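Local coordinates for levansucrase (Bacillus subtilis, PDB 1OYG), which is a bacterial enzyme of the levansucrase/invertase family, built on a five-bladed beta-propeller, at residues I20-I28 and Y257-E267. Numbering follows the deposited sequence.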
loop_
_atom_site.group_PDB
_atom_site.type_symbol
_atom_site.label_atom_id
_atom_site.label_comp_id
_atom_site.label_asym_id
_atom_site.label_seq_id
_atom_site.Cartn_x
_atom_site.Cartn_y
_atom_site.Cartn_z
ATOM N N ILE A 20 -10.516 11.410 -4.507
ATOM C CA ILE A 20 -10.518 10.636 -5.733
ATOM C C ILE A 20 -11.954 10.697 -6.222
ATOM O O ILE A 20 -12.834 10.063 -5.641
ATOM C CB ILE A 20 -10.061 9.192 -5.443
ATOM C CG1 ILE A 20 -8.632 9.215 -4.885
ATOM C CG2 ILE A 20 -10.156 8.319 -6.702
ATOM C CD1 ILE A 20 -8.034 7.847 -4.573
ATOM N N THR A 21 -12.201 11.491 -7.262
ATOM C CA THR A 21 -13.565 11.808 -7.677
ATOM C C THR A 21 -14.070 10.872 -8.756
ATOM O O THR A 21 -13.296 10.292 -9.512
ATOM C CB THR A 21 -13.679 13.256 -8.193
ATOM O OG1 THR A 21 -12.937 13.404 -9.409
ATOM C CG2 THR A 21 -13.057 14.252 -7.224
ATOM N N ARG A 22 -15.389 10.769 -8.847
ATOM C CA ARG A 22 -16.014 9.911 -9.837
ATOM C C ARG A 22 -15.696 10.391 -11.247
ATOM O O ARG A 22 -15.489 9.581 -12.143
ATOM C CB ARG A 22 -17.525 9.873 -9.623
ATOM C CG ARG A 22 -17.937 9.298 -8.275
ATOM C CD ARG A 22 -19.410 9.000 -8.165
ATOM N NE ARG A 22 -19.800 7.854 -8.980
ATOM C CZ ARG A 22 -19.631 6.585 -8.626
ATOM N NH1 ARG A 22 -19.100 6.269 -7.454
ATOM N NH2 ARG A 22 -20.016 5.619 -9.448
ATOM N N HIS A 23 -15.648 11.705 -11.444
ATOM C CA HIS A 23 -15.383 12.236 -12.775
ATOM C C HIS A 23 -13.998 11.815 -13.255
ATOM O O HIS A 23 -13.835 11.422 -14.409
ATOM C CB HIS A 23 -15.497 13.760 -12.821
ATOM C CG HIS A 23 -15.098 14.343 -14.141
ATOM N ND1 HIS A 23 -13.783 14.587 -14.476
ATOM C CD2 HIS A 23 -15.833 14.691 -15.223
ATOM C CE1 HIS A 23 -13.728 15.083 -15.699
ATOM N NE2 HIS A 23 -14.958 15.158 -16.175
ATOM N N ASP A 24 -13.004 11.900 -12.376
ATOM C CA ASP A 24 -11.639 11.535 -12.748
ATOM C C ASP A 24 -11.541 10.046 -13.063
ATOM O O ASP A 24 -10.962 9.666 -14.075
ATOM C CB ASP A 24 -10.647 11.934 -11.651
ATOM C CG ASP A 24 -10.437 13.443 -11.568
ATOM O OD1 ASP A 24 -10.888 14.174 -12.479
ATOM O OD2 ASP A 24 -9.836 13.988 -10.624
ATOM N N MET A 25 -12.137 9.211 -12.215
ATOM C CA MET A 25 -12.089 7.764 -12.410
ATOM C C MET A 25 -12.786 7.339 -13.704
ATOM O O MET A 25 -12.371 6.380 -14.339
ATOM C CB MET A 25 -12.724 7.032 -11.221
ATOM C CG MET A 25 -11.982 7.188 -9.902
ATOM S SD MET A 25 -10.281 6.598 -9.911
ATOM C CE MET A 25 -10.501 4.862 -10.154
ATOM N N LEU A 26 -13.832 8.061 -14.102
ATOM C CA LEU A 26 -14.572 7.720 -15.314
ATOM C C LEU A 26 -13.736 7.886 -16.582
ATOM O O LEU A 26 -14.052 7.285 -17.608
ATOM C CB LEU A 26 -15.848 8.566 -15.431
ATOM C CG LEU A 26 -17.065 8.088 -14.632
ATOM C CD1 LEU A 26 -18.130 9.173 -14.606
ATOM C CD2 LEU A 26 -17.631 6.793 -15.213
ATOM N N GLN A 27 -12.687 8.704 -16.515
ATOM C CA GLN A 27 -11.810 8.939 -17.663
ATOM C C GLN A 27 -10.776 7.831 -17.864
ATOM O O GLN A 27 -10.141 7.764 -18.909
ATOM C CB GLN A 27 -11.069 10.276 -17.520
ATOM C CG GLN A 27 -11.928 11.490 -17.169
ATOM C CD GLN A 27 -13.211 11.566 -17.964
ATOM O OE1 GLN A 27 -13.183 11.575 -19.195
ATOM N NE2 GLN A 27 -14.343 11.622 -17.267
ATOM N N ILE A 28 -10.608 6.969 -16.869
ATOM C CA ILE A 28 -9.515 5.994 -16.878
ATOM C C ILE A 28 -9.684 4.842 -17.891
ATOM O O ILE A 28 -8.714 4.480 -18.539
ATOM C CB ILE A 28 -9.237 5.488 -15.433
ATOM C CG1 ILE A 28 -8.591 6.616 -14.620
ATOM C CG2 ILE A 28 -8.349 4.243 -15.446
ATOM C CD1 ILE A 28 -8.292 6.276 -13.171
ATOM N N TYR A 257 -17.792 13.818 -6.538
ATOM C CA TYR A 257 -18.107 13.697 -7.958
ATOM C C TYR A 257 -17.178 14.543 -8.826
ATOM O O TYR A 257 -16.657 14.067 -9.831
ATOM C CB TYR A 257 -19.562 14.106 -8.192
ATOM C CG TYR A 257 -20.563 13.129 -7.610
ATOM C CD1 TYR A 257 -21.254 12.247 -8.430
ATOM C CD2 TYR A 257 -20.814 13.086 -6.239
ATOM C CE1 TYR A 257 -22.174 11.346 -7.904
ATOM C CE2 TYR A 257 -21.736 12.192 -5.705
ATOM C CZ TYR A 257 -22.413 11.325 -6.549
ATOM O OH TYR A 257 -23.331 10.431 -6.040
ATOM N N GLY A 258 -16.979 15.798 -8.439
ATOM C CA GLY A 258 -16.175 16.727 -9.214
ATOM C C GLY A 258 -16.864 17.185 -10.487
ATOM O O GLY A 258 -18.057 16.946 -10.679
ATOM N N LYS A 259 -16.093 17.854 -11.343
ATOM C CA LYS A 259 -16.533 18.385 -12.644
ATOM C C LYS A 259 -17.506 19.566 -12.570
ATOM O O LYS A 259 -17.134 20.691 -12.894
ATOM C CB LYS A 259 -17.108 17.278 -13.542
ATOM C CG LYS A 259 -17.421 17.704 -14.992
ATOM C CD LYS A 259 -16.231 18.361 -15.699
ATOM C CE LYS A 259 -16.528 18.622 -17.165
ATOM N NZ LYS A 259 -15.312 19.048 -17.912
ATOM N N SER A 260 -18.747 19.310 -12.167
ATOM C CA SER A 260 -19.804 20.327 -12.195
ATOM C C SER A 260 -21.069 19.820 -11.514
ATOM O O SER A 260 -21.189 18.633 -11.235
ATOM C CB SER A 260 -20.144 20.689 -13.638
ATOM O OG SER A 260 -20.784 19.602 -14.282
ATOM N N THR A 261 -22.026 20.709 -11.272
ATOM C CA THR A 261 -23.310 20.285 -10.712
ATOM C C THR A 261 -24.078 19.448 -11.725
ATOM O O THR A 261 -24.761 18.509 -11.342
ATOM C CB THR A 261 -24.141 21.483 -10.228
ATOM O OG1 THR A 261 -23.599 21.965 -8.995
ATOM C CG2 THR A 261 -25.578 21.067 -9.858
ATOM N N SER A 262 -23.948 19.768 -13.010
ATOM C CA SER A 262 -24.593 18.988 -14.066
ATOM C C SER A 262 -24.119 17.540 -14.020
ATOM O O SER A 262 -24.922 16.611 -14.109
ATOM C CB SER A 262 -24.289 19.586 -15.444
ATOM O OG SER A 262 -24.976 18.882 -16.463
ATOM N N PHE A 263 -22.812 17.352 -13.876
ATOM C CA PHE A 263 -22.254 16.013 -13.779
ATOM C C PHE A 263 -22.743 15.313 -12.514
ATOM O O PHE A 263 -23.103 14.141 -12.562
ATOM C CB PHE A 263 -20.725 16.032 -13.810
ATOM C CG PHE A 263 -20.115 14.695 -13.520
ATOM C CD1 PHE A 263 -20.120 13.696 -14.485
ATOM C CD2 PHE A 263 -19.590 14.412 -12.266
ATOM C CE1 PHE A 263 -19.573 12.445 -14.209
ATOM C CE2 PHE A 263 -19.054 13.164 -11.983
ATOM C CZ PHE A 263 -19.044 12.182 -12.953
ATOM N N PHE A 264 -22.756 16.026 -11.391
ATOM C CA PHE A 264 -23.241 15.451 -10.135
ATOM C C PHE A 264 -24.670 14.939 -10.282
ATOM O O PHE A 264 -24.982 13.834 -9.862
ATOM C CB PHE A 264 -23.187 16.466 -8.985
ATOM C CG PHE A 264 -24.071 16.103 -7.822
ATOM C CD1 PHE A 264 -23.680 15.122 -6.925
ATOM C CD2 PHE A 264 -25.307 16.718 -7.644
ATOM C CE1 PHE A 264 -24.492 14.768 -5.856
ATOM C CE2 PHE A 264 -26.125 16.368 -6.580
ATOM C CZ PHE A 264 -25.714 15.392 -5.681
ATOM N N ARG A 265 -25.545 15.745 -10.872
ATOM C CA ARG A 265 -26.949 15.361 -11.015
ATOM C C ARG A 265 -27.096 14.084 -11.832
ATOM O O ARG A 265 -27.828 13.174 -11.444
ATOM C CB ARG A 265 -27.750 16.491 -11.658
ATOM C CG ARG A 265 -28.025 17.640 -10.713
ATOM C CD ARG A 265 -28.863 18.752 -11.321
ATOM N NE ARG A 265 -28.913 19.940 -10.472
ATOM C CZ ARG A 265 -29.000 19.915 -9.147
ATOM N N GLN A 266 -26.385 14.020 -12.952
ATOM C CA GLN A 266 -26.441 12.876 -13.854
ATOM C C GLN A 266 -25.839 11.623 -13.225
ATOM O O GLN A 266 -26.443 10.555 -13.258
ATOM C CB GLN A 266 -25.693 13.198 -15.145
ATOM C CG GLN A 266 -25.776 12.113 -16.207
ATOM C CD GLN A 266 -25.316 12.598 -17.567
ATOM O OE1 GLN A 266 -25.728 13.664 -18.019
ATOM N NE2 GLN A 266 -24.460 11.818 -18.221
ATOM N N GLU A 267 -24.647 11.762 -12.659
ATOM C CA GLU A 267 -23.918 10.625 -12.110
ATOM C C GLU A 267 -24.549 10.113 -10.819
ATOM O O GLU A 267 -24.628 8.908 -10.615
ATOM C CB GLU A 267 -22.450 11.003 -11.884
ATOM C CG GLU A 267 -21.578 9.912 -11.270
ATOM C CD GLU A 267 -21.255 8.770 -12.222
ATOM O OE1 GLU A 267 -21.637 8.818 -13.413
ATOM O OE2 GLU A 267 -20.591 7.810 -11.774
#
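Glu267 OE2 is gripped by two nitrogens of Arg22, which meets it side-on through NE and NH2 rather than end-on through NH1 and NH2. The NE bond is the shorter, 2.9 Å from Arg22 NE to Glu267 OE2, and enters on the anti lone pair of the oxygen; the NH2 bond is more bent, with an N-H...O angle of 137°. OE2 lies close to the guanidinium plane for both bonds, and guanidinium and carboxylate are nearly coplanar. A bend at chi3 turns the arginine head across the glutamate chain, while Arg22 CD rests over one face of the Tyr257 ring, 3.6 Å from Tyr257 CE1. Phe264 covers the opposite face, and the phenol OH is tied to Leu251 O. The other guanidinium bonds reach Thr339 O and Thr310 OG1, so the arginine also joins this contact to loops beyond it.

At the start of helix 22-26, His23 N donates to Tyr257 O (3.0 Å). Thr21 OG1 caps the same helix through a weak bond from Asp24 N, much as Ser260 OG caps the helix that begins at Thr261. With CG anti to the backbone N (chi1 174°), the His23 ring turns its edge to the face of Phe263, the planes 84° apart. His23 CB sits over that phenyl face, and Leu26 CD1 touches its rim, 3.6 Å from Phe263 CZ. Farther out, the aliphatic part of Lys259 passes beside the imidazole, with Lys259 CB 3.3 Å from His23 CD2.

The short helix 22-26 and the start of helix 261-273 are thus joined by a buried ion pair and, next to it, an edge-to-face aromatic pair, with Glu267 and Leu26 touching both; the two N-H donors on OE2 probably favour the ionised carboxylate, while the bonds to Thr310 and Thr339 help fix the guanidinium's rotation.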